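Local coordinates for protein AgaA (Rhizobium radiobacter, PDB 6HLX) that binds the opine agropinic acid in the periplasm and probably hands it to an ABC transporter for import into the bacterial cell, at residues Tyr53-Ser56 / Glu61-Phe64; Ala223-Ala226 / Glu230-Leu233; Met377-Glu382 / Arg401-Pro406; Arg421-Val424 / Glu428-Lys431. All coordinates share one frame; numbering follows the deposited sequence.

Contact 1. Residues Tyr53-Ser56 / Glu61-Phe64; sequences YEVS and EFTF. With ZN (zinc ion), chain R; ACT (acetate ion), chain H.
Glu-54 and Thr-63 face each other as an antiparallel hydrogen-bonded pair, each N-H reaching the other's carbonyl in its plane: Glu-54 N to Thr-63 O and Thr-63 N to Glu-54 O both measure 2.8 Å. On this face the two side chains run alongside each other. Glu-54 OE2 lies 3.4 Å from Thr-63 CB, while both carboxylate oxygens chelate the zinc ion, OE1 at 2.2 Å and OE2 at 2.1 Å. The other face is mostly apolar. Val-55 lays both its methyls along Phe-62, CG1 reaching CE2 at 3.6 Å, and Tyr-53 CB meets Phe-64 CD1 at 3.5 Å. An acetate ion, probably from the crystallisation liquor, lies over one face of the Tyr-53 ring and accepts a bond from Tyr-53 N.

At the turn, Ser-56 N donates to Glu-61 O. With Ser-56 OG swung between the backbone N and the carbonyl carbon (chi1 67°), Glu-61 N donates to that hydroxyl, which also bonds to Asp-58 and Lys-60. Further out, His-65 binds the same zinc, and helix 127-131 packs on Tyr-53, Phe-62 and Phe-64. This is a beta hairpin, carrying a zinc site on the face of Glu-54 and Thr-63, within a five-stranded antiparallel sheet.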
loop_
_atom_site.group_PDB
_atom_site.type_symbol
_atom_site.label_atom_id
_atom_site.label_comp_id
_atom_site.label_asym_id
_atom_site.label_seq_id
_atom_site.Cartn_x
_atom_site.Cartn_y
_atom_site.Cartn_z
ATOM N N TYR A 53 -8.997 -23.376 -2.125
ATOM C CA TYR A 53 -10.039 -22.566 -2.726
ATOM C C TYR A 53 -10.267 -22.951 -4.168
ATOM O O TYR A 53 -9.350 -23.431 -4.858
ATOM C CB TYR A 53 -9.791 -21.065 -2.544
ATOM C CG TYR A 53 -8.491 -20.578 -3.137
ATOM C CD1 TYR A 53 -8.418 -20.176 -4.468
ATOM C CD2 TYR A 53 -7.340 -20.482 -2.360
ATOM C CE1 TYR A 53 -7.221 -19.737 -5.023
ATOM C CE2 TYR A 53 -6.133 -20.042 -2.908
ATOM C CZ TYR A 53 -6.081 -19.672 -4.241
ATOM O OH TYR A 53 -4.913 -19.228 -4.803
ATOM N N GLU A 54 -11.500 -22.770 -4.603
ATOM C CA GLU A 54 -11.921 -23.116 -5.955
ATOM C C GLU A 54 -12.486 -21.874 -6.622
ATOM O O GLU A 54 -13.293 -21.171 -6.017
ATOM C CB GLU A 54 -12.979 -24.228 -5.912
ATOM C CG GLU A 54 -12.461 -25.540 -5.315
ATOM C CD GLU A 54 -13.430 -26.273 -4.401
ATOM O OE1 GLU A 54 -12.993 -27.258 -3.775
ATOM O OE2 GLU A 54 -14.617 -25.883 -4.309
ATOM N N VAL A 55 -12.039 -21.592 -7.848
ATOM C CA VAL A 55 -12.489 -20.429 -8.617
ATOM C C VAL A 55 -13.163 -20.947 -9.878
ATOM O O VAL A 55 -12.560 -21.749 -10.602
ATOM C CB VAL A 55 -11.317 -19.468 -8.958
ATOM C CG1 VAL A 55 -11.794 -18.261 -9.779
ATOM C CG2 VAL A 55 -10.581 -19.012 -7.688
ATOM N N SER A 56 -14.403 -20.495 -10.139
ATOM C CA SER A 56 -15.134 -20.926 -11.326
ATOM C C SER A 56 -14.395 -20.491 -12.616
ATOM O O SER A 56 -13.568 -19.578 -12.559
ATOM C CB SER A 56 -16.564 -20.403 -11.296
ATOM O OG SER A 56 -16.592 -18.991 -11.411
ATOM N N GLU A 61 -17.546 -17.223 -9.220
ATOM C CA GLU A 61 -17.910 -18.024 -8.032
ATOM C C GLU A 61 -16.647 -18.548 -7.373
ATOM O O GLU A 61 -15.759 -19.073 -8.062
ATOM C CB GLU A 61 -18.847 -19.186 -8.411
ATOM C CG GLU A 61 -20.202 -18.710 -8.913
ATOM C CD GLU A 61 -21.092 -19.808 -9.459
ATOM O OE1 GLU A 61 -21.755 -20.483 -8.643
ATOM O OE2 GLU A 61 -21.129 -19.997 -10.696
ATOM N N PHE A 62 -16.566 -18.405 -6.040
ATOM C CA PHE A 62 -15.366 -18.761 -5.277
ATOM C C PHE A 62 -15.769 -19.597 -4.075
ATOM O O PHE A 62 -16.676 -19.201 -3.338
ATOM C CB PHE A 62 -14.666 -17.465 -4.798
ATOM C CG PHE A 62 -14.178 -16.555 -5.915
ATOM C CD1 PHE A 62 -15.077 -15.783 -6.657
ATOM C CD2 PHE A 62 -12.823 -16.464 -6.219
ATOM C CE1 PHE A 62 -14.639 -15.014 -7.739
ATOM C CE2 PHE A 62 -12.383 -15.678 -7.292
ATOM C CZ PHE A 62 -13.290 -14.932 -8.024
ATOM N N THR A 63 -15.118 -20.740 -3.872
ATOM C CA THR A 63 -15.399 -21.557 -2.680
ATOM C C THR A 63 -14.134 -21.626 -1.876
ATOM O O THR A 63 -13.097 -21.990 -2.419
ATOM C CB THR A 63 -15.893 -22.971 -3.030
ATOM O OG1 THR A 63 -17.089 -22.864 -3.788
ATOM C CG2 THR A 63 -16.188 -23.814 -1.772
ATOM N N PHE A 64 -14.227 -21.346 -0.578
ATOM C CA PHE A 64 -13.079 -21.444 0.330
ATOM C C PHE A 64 -13.337 -22.533 1.326
ATOM O O PHE A 64 -14.386 -22.521 1.993
ATOM C CB PHE A 64 -12.842 -20.121 1.071
ATOM C CG PHE A 64 -12.522 -19.006 0.104
ATOM C CD1 PHE A 64 -11.206 -18.741 -0.264
ATOM C CD2 PHE A 64 -13.539 -18.243 -0.465
ATOM C CE1 PHE A 64 -10.911 -17.753 -1.208
ATOM C CE2 PHE A 64 -13.245 -17.249 -1.406
ATOM C CZ PHE A 64 -11.932 -17.012 -1.767
HETATM ZN ZN ZN R . -15.019 -27.314 -2.829
HETATM C C ACT H . -5.728 -23.802 -4.423
HETATM O O ACT H . -6.370 -24.112 -3.367
HETATM O OXT ACT H . -6.098 -24.011 -5.636
HETATM C CH3 ACT H . -4.364 -23.115 -4.248
#

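Contact 2. Residues Ala223-Ala226 / Glu230-Leu233; sequences ADIA and ETQL
Ile-225 meets both Thr-231 and Leu-233 at about a right angle in a helix-to-strand connection, where a short loop leads from helix 222-227 into strand 231-234, an outermost strand of a mixed sheet. The isoleucine's CG2 branch does the touching: it lies 3.9 Å from Leu-233 CD1 and 4.0 Å from Thr-231 OG1, so one methyl serves an apolar and a polar neighbour at once. With CG anti to the backbone N (chi1 -169°), the leucine's fork is laid against the helix, where chi2 turns CD1 to Ile-225 CG2 and CD2 to Ala-226 CB. Leu-233 CB itself rests 3.8 Å from Ala-226 CB, and it is at these two residues that the CA atoms of the segments are nearest. Ile-225 continues inward onto Val-203 of helix 199-207 and Ala-457 of strand 456-459, while Leu-206 lies against Thr-231.

The polar part of the contact uses carbonyls of the helix's last turn. Thr-231 OG1 donates to Ile-225 O at 2.7 Å, in the carbonyl plane and on a lone pair. Thr-231 O stands near the same carbonyl without bonding to it. Two waters instead grip Ala-226 O, tying this helix end to the strand backbone: one donates to it at 2.9 Å and accepts from Leu-233 N, and the other, at 2.8 Å, also donates to Thr-231 O.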
loop_
_atom_site.group_PDB
_atom_site.type_symbol
_atom_site.label_atom_id
_atom_site.label_comp_id
_atom_site.label_asym_id
_atom_site.label_seq_id
_atom_site.Cartn_x
_atom_site.Cartn_y
_atom_site.Cartn_z
ATOM N N ALA A 223 24.028 3.428 1.873
ATOM C CA ALA A 223 25.403 2.954 1.617
ATOM C C ALA A 223 26.155 2.573 2.886
ATOM O O ALA A 223 26.739 1.485 2.937
ATOM C CB ALA A 223 26.191 3.989 0.831
ATOM N N ASP A 224 26.132 3.450 3.911
ATOM C CA ASP A 224 26.776 3.215 5.214
ATOM C C ASP A 224 26.214 1.942 5.848
ATOM O O ASP A 224 26.972 1.128 6.367
ATOM C CB ASP A 224 26.527 4.435 6.135
ATOM C CG ASP A 224 27.093 4.404 7.556
ATOM O OD1 ASP A 224 27.905 3.497 7.866
ATOM O OD2 ASP A 224 26.747 5.306 8.347
ATOM N N ILE A 225 24.882 1.766 5.801
ATOM C CA ILE A 225 24.241 0.589 6.384
ATOM C C ILE A 225 24.620 -0.692 5.619
ATOM O O ILE A 225 24.951 -1.697 6.255
ATOM C CB ILE A 225 22.716 0.814 6.514
ATOM C CG1 ILE A 225 22.433 1.812 7.671
ATOM C CG2 ILE A 225 21.967 -0.522 6.710
ATOM C CD1 ILE A 225 21.059 2.419 7.712
ATOM N N ALA A 226 24.598 -0.644 4.264
ATOM C CA ALA A 226 24.933 -1.807 3.426
ATOM C C ALA A 226 26.361 -2.305 3.678
ATOM O O ALA A 226 26.577 -3.515 3.675
ATOM C CB ALA A 226 24.730 -1.489 1.946
ATOM N N GLU A 230 28.233 -4.776 10.853
ATOM C CA GLU A 230 27.240 -5.194 11.838
ATOM C C GLU A 230 25.805 -4.957 11.410
ATOM O O GLU A 230 24.890 -5.286 12.163
ATOM C CB GLU A 230 27.524 -4.559 13.212
ATOM C CG GLU A 230 28.834 -5.023 13.836
ATOM C CD GLU A 230 28.988 -6.507 14.125
ATOM O OE1 GLU A 230 28.005 -7.137 14.580
ATOM O OE2 GLU A 230 30.102 -7.038 13.911
ATOM N N THR A 231 25.606 -4.371 10.229
ATOM C CA THR A 231 24.269 -4.149 9.676
ATOM C C THR A 231 24.237 -4.706 8.259
ATOM O O THR A 231 25.286 -4.855 7.627
ATOM C CB THR A 231 23.898 -2.646 9.684
ATOM O OG1 THR A 231 24.908 -1.917 8.972
ATOM C CG2 THR A 231 23.746 -2.077 11.113
ATOM N N GLN A 232 23.032 -4.967 7.757
ATOM C CA GLN A 232 22.794 -5.474 6.405
ATOM C C GLN A 232 21.610 -4.702 5.846
ATOM O O GLN A 232 20.617 -4.509 6.545
ATOM C CB GLN A 232 22.458 -6.977 6.475
ATOM C CG GLN A 232 21.994 -7.609 5.141
ATOM C CD GLN A 232 21.578 -9.075 5.223
ATOM O OE1 GLN A 232 21.333 -9.639 6.298
ATOM N NE2 GLN A 232 21.486 -9.732 4.068
ATOM N N LEU A 233 21.704 -4.289 4.585
ATOM C CA LEU A 233 20.612 -3.605 3.912
ATOM C C LEU A 233 19.840 -4.646 3.070
ATOM O O LEU A 233 20.471 -5.454 2.375
ATOM C CB LEU A 233 21.219 -2.521 3.010
ATOM C CG LEU A 233 20.240 -1.539 2.418
ATOM C CD1 LEU A 233 19.740 -0.546 3.482
ATOM C CD2 LEU A 233 20.883 -0.788 1.275
HETATM O O HOH W 1 24.253 -5.172 3.164
HETATM O O HOH W 2 27.229 -5.400 5.692
#

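Contact 3. Residues Met377-Glu382 / Arg401-Pro406; sequences MGSLGE and RTNNSP. With G9Z (agropinic acid), chain E.
The carboxylate of Glu-382 and the amide of Asn-403 are nearly coplanar, their planes 20° apart, and bring two acceptors together: Glu-382 OE2 lies 3.0 Å from Asn-403 OD1 without a bond between them. The Glu-382 chain bends at chi2 (-72°), bringing the carboxylate back to the asparagine. Both oxygens have other partners, which probably eases the repulsion: a water donates to OE2 at 2.7 Å, and Glu-382 OE1 forms a salt bridge with Arg-26. In the 401-406 loop, Asn-404 ND2 sits over one face of the Arg-401 guanidinium, 3.6 Å above its plane, and Asn-404 OD1 accepts from Arg-401 N.

At its other end the Asn-403 amide presents ND2 to Ser-379. The bond from ND2 to Ser-379 OG is short, 2.8 Å, but weak, the angle at hydrogen being 122°; the same hydroxyl is also hydrogen-bonded to Tyr-392 OH. ND2 comes within 2.9 Å of OAR on agropinic acid as well, so hydroxyl and ligand oxygen meet it nearly at right angles. The water on Glu-382 OE2 donates to Thr-402 OG1 too and bonds to OAR.

Backbone carbonyls hold the ligand's hydroxyls from both segments: OAP donates to Gly-378 O and OAT to Thr-402 O, each at 2.7 Å. This is one wall of a periplasmic binding protein's ligand pocket, built from a strand end and a facing loop around the sugar-like chain of agropinic acid.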
loop_
_atom_site.group_PDB
_atom_site.type_symbol
_atom_site.label_atom_id
_atom_site.label_comp_id
_atom_site.label_asym_id
_atom_site.label_seq_id
_atom_site.Cartn_x
_atom_site.Cartn_y
_atom_site.Cartn_z
ATOM N N MET A 377 2.245 11.428 -3.919
ATOM C CA MET A 377 1.867 10.017 -3.890
ATOM C C MET A 377 3.157 9.208 -3.825
ATOM O O MET A 377 3.976 9.312 -4.728
ATOM C CB MET A 377 1.093 9.685 -5.210
ATOM C CG MET A 377 0.851 8.182 -5.443
ATOM S SD MET A 377 -0.119 7.853 -6.939
ATOM C CE MET A 377 1.047 8.415 -8.276
ATOM N N GLY A 378 3.320 8.435 -2.759
ATOM C CA GLY A 378 4.420 7.491 -2.561
ATOM C C GLY A 378 3.727 6.157 -2.410
ATOM O O GLY A 378 3.116 5.905 -1.373
ATOM N N SER A 379 3.661 5.349 -3.482
ATOM C CA SER A 379 2.799 4.166 -3.406
ATOM C C SER A 379 3.174 3.080 -4.381
ATOM O O SER A 379 4.271 3.106 -4.938
ATOM C CB SER A 379 1.328 4.563 -3.571
ATOM O OG SER A 379 0.480 3.573 -2.993
ATOM N N LEU A 380 2.298 2.080 -4.523
ATOM C CA LEU A 380 2.581 0.927 -5.402
ATOM C C LEU A 380 1.275 0.224 -5.682
ATOM O O LEU A 380 0.246 0.582 -5.083
ATOM C CB LEU A 380 3.582 -0.030 -4.708
ATOM C CG LEU A 380 3.518 -0.181 -3.182
ATOM C CD1 LEU A 380 2.209 -0.848 -2.711
ATOM C CD2 LEU A 380 4.714 -0.999 -2.678
ATOM N N GLY A 381 1.291 -0.714 -6.619
ATOM C CA GLY A 381 0.092 -1.498 -6.885
ATOM C C GLY A 381 -0.172 -2.354 -5.654
ATOM O O GLY A 381 0.754 -2.935 -5.071
ATOM N N GLU A 382 -1.418 -2.369 -5.202
ATOM C CA GLU A 382 -1.762 -3.074 -3.940
ATOM C C GLU A 382 -1.857 -4.588 -4.082
ATOM O O GLU A 382 -1.906 -5.303 -3.085
ATOM C CB GLU A 382 -3.043 -2.493 -3.343
ATOM C CG GLU A 382 -2.921 -1.011 -2.978
ATOM C CD GLU A 382 -2.070 -0.679 -1.754
ATOM O OE1 GLU A 382 -1.531 -1.596 -1.080
ATOM O OE2 GLU A 382 -1.928 0.535 -1.490
ATOM N N ARG A 401 -10.300 7.487 -2.617
ATOM C CA ARG A 401 -9.563 6.311 -2.143
ATOM C C ARG A 401 -8.131 6.682 -1.770
ATOM O O ARG A 401 -7.656 7.760 -2.127
ATOM C CB ARG A 401 -9.588 5.188 -3.207
ATOM C CG ARG A 401 -11.012 4.836 -3.673
ATOM C CD ARG A 401 -11.085 3.634 -4.610
ATOM N NE ARG A 401 -10.353 3.821 -5.863
ATOM C CZ ARG A 401 -10.903 4.241 -7.004
ATOM N NH1 ARG A 401 -10.175 4.305 -8.111
ATOM N NH2 ARG A 401 -12.183 4.607 -7.041
ATOM N N THR A 402 -7.410 5.756 -1.120
ATOM C CA THR A 402 -6.035 6.060 -0.714
ATOM C C THR A 402 -5.077 6.313 -1.900
ATOM O O THR A 402 -4.132 7.072 -1.730
ATOM C CB THR A 402 -5.462 4.899 0.154
ATOM O OG1 THR A 402 -5.535 3.673 -0.601
ATOM C CG2 THR A 402 -6.169 4.771 1.515
ATOM N N ASN A 403 -5.330 5.699 -3.079
ATOM C CA ASN A 403 -4.419 5.743 -4.234
ATOM C C ASN A 403 -4.946 6.456 -5.474
ATOM O O ASN A 403 -4.201 6.563 -6.444
ATOM C CB ASN A 403 -4.027 4.316 -4.645
ATOM C CG ASN A 403 -3.108 3.630 -3.670
ATOM O OD1 ASN A 403 -3.202 2.406 -3.430
ATOM N ND2 ASN A 403 -2.181 4.392 -3.107
ATOM N N ASN A 404 -6.194 6.905 -5.457
ATOM C CA ASN A 404 -6.751 7.518 -6.677
ATOM C C ASN A 404 -6.695 9.052 -6.686
ATOM O O ASN A 404 -6.240 9.679 -5.723
ATOM C CB ASN A 404 -8.189 7.013 -6.939
ATOM C CG ASN A 404 -9.257 7.743 -6.154
ATOM O OD1 ASN A 404 -9.033 8.142 -5.008
ATOM N ND2 ASN A 404 -10.449 7.928 -6.748
ATOM N N SER A 405 -7.208 9.642 -7.777
ATOM C CA SER A 405 -7.368 11.085 -7.927
ATOM C C SER A 405 -8.852 11.364 -7.641
ATOM O O SER A 405 -9.718 10.973 -8.442
ATOM C CB SER A 405 -6.965 11.523 -9.333
ATOM O OG SER A 405 -5.558 11.687 -9.269
ATOM N N PRO A 406 -9.157 11.916 -6.439
ATOM C CA PRO A 406 -10.557 12.050 -6.021
ATOM C C PRO A 406 -11.523 12.525 -7.105
ATOM O O PRO A 406 -11.254 13.497 -7.827
ATOM C CB PRO A 406 -10.486 13.019 -4.834
ATOM C CG PRO A 406 -9.163 12.685 -4.186
ATOM C CD PRO A 406 -8.238 12.347 -5.357
HETATM O OAM G9Z E . 2.689 4.714 4.841
HETATM C CAB G9Z E . 3.418 5.503 4.223
HETATM C CAC G9Z E . 4.302 6.390 4.870
HETATM C CB G9Z E . 5.031 7.175 3.736
HETATM C CA G9Z E . 4.328 6.762 2.454
HETATM C C G9Z E . 5.268 6.333 1.464
HETATM O O G9Z E . 5.669 5.136 1.485
HETATM N N G9Z E . 3.364 5.699 2.893
HETATM C CAG G9Z E . 2.523 4.872 1.945
HETATM C CAH G9Z E . 1.289 5.660 1.503
HETATM O OAP G9Z E . 1.762 6.789 0.769
HETATM C CAI G9Z E . 0.342 4.833 0.628
HETATM O OAQ G9Z E . 0.210 3.506 1.198
HETATM C CAJ G9Z E . -1.093 5.459 0.578
HETATM O OAR G9Z E . -1.944 4.644 -0.248
HETATM C CAK G9Z E . -1.183 6.942 0.145
HETATM O OAT G9Z E . -2.505 7.444 0.422
HETATM C CAL G9Z E . -0.790 7.156 -1.325
HETATM O OAS G9Z E . -0.765 8.569 -1.627
HETATM O OXT G9Z E . 5.681 7.187 0.634
HETATM O O HOH W 3 -3.220 2.326 0.091
#

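Contact 4. Residues Arg421-Val424 / Glu428-Lys431; sequences RATV and ERVK
Arg-429 lays its aliphatic stem over Thr-423, the two side chains running antiparallel past one another. The closest approach is to the threonine's carbonyl: Arg-429 CD lies 3.0 Å from Thr-423 O and CG 3.1 Å from the same oxygen, so the methylenes press against this carbonyl oxygen. Beside them, Thr-423 CG2 packs 3.8 Å from Arg-429 CG and 3.7 Å from Glu-428 CB, wedging one methyl against two successive residues of helix 426-443.

Thr-423 is the first residue past helix 411-422 to leave helical backbone angles. Its CG2 is anti to the backbone N while OG1 lies beside that N (chi1 -59°), so that the methyl faces the next helix and the hydroxyl bonds back to Lys-419 O. The arginine chain bends at chi3 (83°), and its guanidinium is then held by several partners. NE bonds to Gly-420 O in the final turn of the preceding helix, and NH1 makes a salt bridge with Asp-385 and a bond to Tyr-433 OH. A water that donates to Val-424 O at 2.9 Å accepts a weak bond from NH2. Asp-385 probably balances much of this buried charge.

On the outer side, Glu-428 leads its carboxylate off to Lys-431, OE2 lying 3.6 Å from NZ in a salt bridge within one helical turn. The whole is a tight helix-loop-helix connection, in which an arginine from the first turn of the second helix reaches back to bond a carbonyl in the last turn of the first.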
loop_
_atom_site.group_PDB
_atom_site.type_symbol
_atom_site.label_atom_id
_atom_site.label_comp_id
_atom_site.label_asym_id
_atom_site.label_seq_id
_atom_site.Cartn_x
_atom_site.Cartn_y
_atom_site.Cartn_z
ATOM N N ARG A 421 -10.492 -7.258 -16.107
ATOM C CA ARG A 421 -10.729 -8.072 -14.906
ATOM C C ARG A 421 -11.580 -9.310 -15.187
ATOM O O ARG A 421 -11.554 -10.252 -14.407
ATOM C CB ARG A 421 -11.513 -7.220 -13.895
ATOM C CG ARG A 421 -11.025 -7.318 -12.474
ATOM C CD ARG A 421 -11.906 -6.424 -11.595
ATOM N NE ARG A 421 -11.764 -5.000 -11.929
ATOM C CZ ARG A 421 -12.725 -4.245 -12.452
ATOM N NH1 ARG A 421 -13.926 -4.761 -12.700
ATOM N NH2 ARG A 421 -12.510 -2.957 -12.691
ATOM N N ALA A 422 -12.376 -9.283 -16.263
ATOM C CA ALA A 422 -13.301 -10.361 -16.627
ATOM C C ALA A 422 -12.710 -11.353 -17.627
ATOM O O ALA A 422 -13.286 -12.420 -17.856
ATOM C CB ALA A 422 -14.585 -9.763 -17.194
ATOM N N THR A 423 -11.587 -10.988 -18.235
ATOM C CA THR A 423 -10.937 -11.788 -19.264
ATOM C C THR A 423 -9.904 -12.654 -18.606
ATOM O O THR A 423 -9.026 -12.153 -17.916
ATOM C CB THR A 423 -10.371 -10.857 -20.353
ATOM O OG1 THR A 423 -11.456 -10.116 -20.902
ATOM C CG2 THR A 423 -9.665 -11.624 -21.465
ATOM N N VAL A 424 -10.035 -13.978 -18.781
ATOM C CA VAL A 424 -9.126 -14.910 -18.135
ATOM C C VAL A 424 -7.835 -15.034 -18.940
ATOM O O VAL A 424 -6.771 -14.932 -18.348
ATOM C CB VAL A 424 -9.788 -16.274 -17.801
ATOM C CG1 VAL A 424 -8.847 -17.145 -16.958
ATOM C CG2 VAL A 424 -11.129 -16.072 -17.071
ATOM N N GLU A 428 -5.355 -12.076 -24.398
ATOM C CA GLU A 428 -6.428 -11.114 -24.684
ATOM C C GLU A 428 -6.353 -9.966 -23.663
ATOM O O GLU A 428 -6.538 -8.798 -24.020
ATOM C CB GLU A 428 -7.810 -11.801 -24.644
ATOM C CG GLU A 428 -8.046 -12.744 -25.827
ATOM C CD GLU A 428 -7.780 -12.133 -27.195
ATOM O OE1 GLU A 428 -8.388 -11.082 -27.509
ATOM O OE2 GLU A 428 -6.942 -12.690 -27.943
ATOM N N ARG A 429 -6.021 -10.288 -22.411
ATOM C CA ARG A 429 -5.923 -9.236 -21.384
ATOM C C ARG A 429 -4.864 -8.192 -21.751
ATOM O O ARG A 429 -5.086 -7.010 -21.525
ATOM C CB ARG A 429 -5.573 -9.827 -19.998
ATOM C CG ARG A 429 -6.674 -10.614 -19.330
ATOM C CD ARG A 429 -6.260 -11.007 -17.910
ATOM N NE ARG A 429 -6.503 -9.913 -16.972
ATOM C CZ ARG A 429 -5.994 -9.849 -15.746
ATOM N NH1 ARG A 429 -6.298 -8.827 -14.944
ATOM N NH2 ARG A 429 -5.197 -10.816 -15.297
ATOM N N VAL A 430 -3.745 -8.611 -22.348
ATOM C CA VAL A 430 -2.671 -7.665 -22.644
ATOM C C VAL A 430 -3.128 -6.574 -23.662
ATOM O O VAL A 430 -2.782 -5.404 -23.464
ATOM C CB VAL A 430 -1.326 -8.351 -23.000
ATOM C CG1 VAL A 430 -1.286 -8.865 -24.420
ATOM C CG2 VAL A 430 -0.139 -7.428 -22.696
ATOM N N LYS A 431 -3.993 -6.923 -24.646
ATOM C CA LYS A 431 -4.523 -5.965 -25.629
ATOM C C LYS A 431 -5.384 -4.912 -24.911
ATOM O O LYS A 431 -5.398 -3.740 -25.298
ATOM C CB LYS A 431 -5.421 -6.682 -26.653
ATOM C CG LYS A 431 -4.726 -7.752 -27.494
ATOM C CD LYS A 431 -5.736 -8.327 -28.494
ATOM C CE LYS A 431 -5.218 -9.507 -29.273
ATOM N NZ LYS A 431 -6.254 -10.025 -30.206
HETATM O O HOH W 4 -5.667 -13.736 -15.974
#

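Overall arrangement
The four contacts follow one another along the chain without interleaving, and none touches another. Contact 3 lies nearest the middle, its centre about 8 Å from that of the chain, where strand 374-379 of a six-stranded mixed sheet meets agropinic acid. The others lie about 24 to 26 Å out. Contact 1 belongs to a separate antiparallel sheet, and contact 2 to the edge of a seven-stranded mixed sheet; their centres are about 45 Å apart. Contact 4 joins two helices that follow the contact 3 loop, with nearest atoms about 9 Å from contact 3 and about 6 Å from contact 1. Thus one contact lines the ligand pocket, while the other three lie in the periphery, consistent with the fold of family 5 solute-binding proteins, two lobes around the ligand and an additional domain.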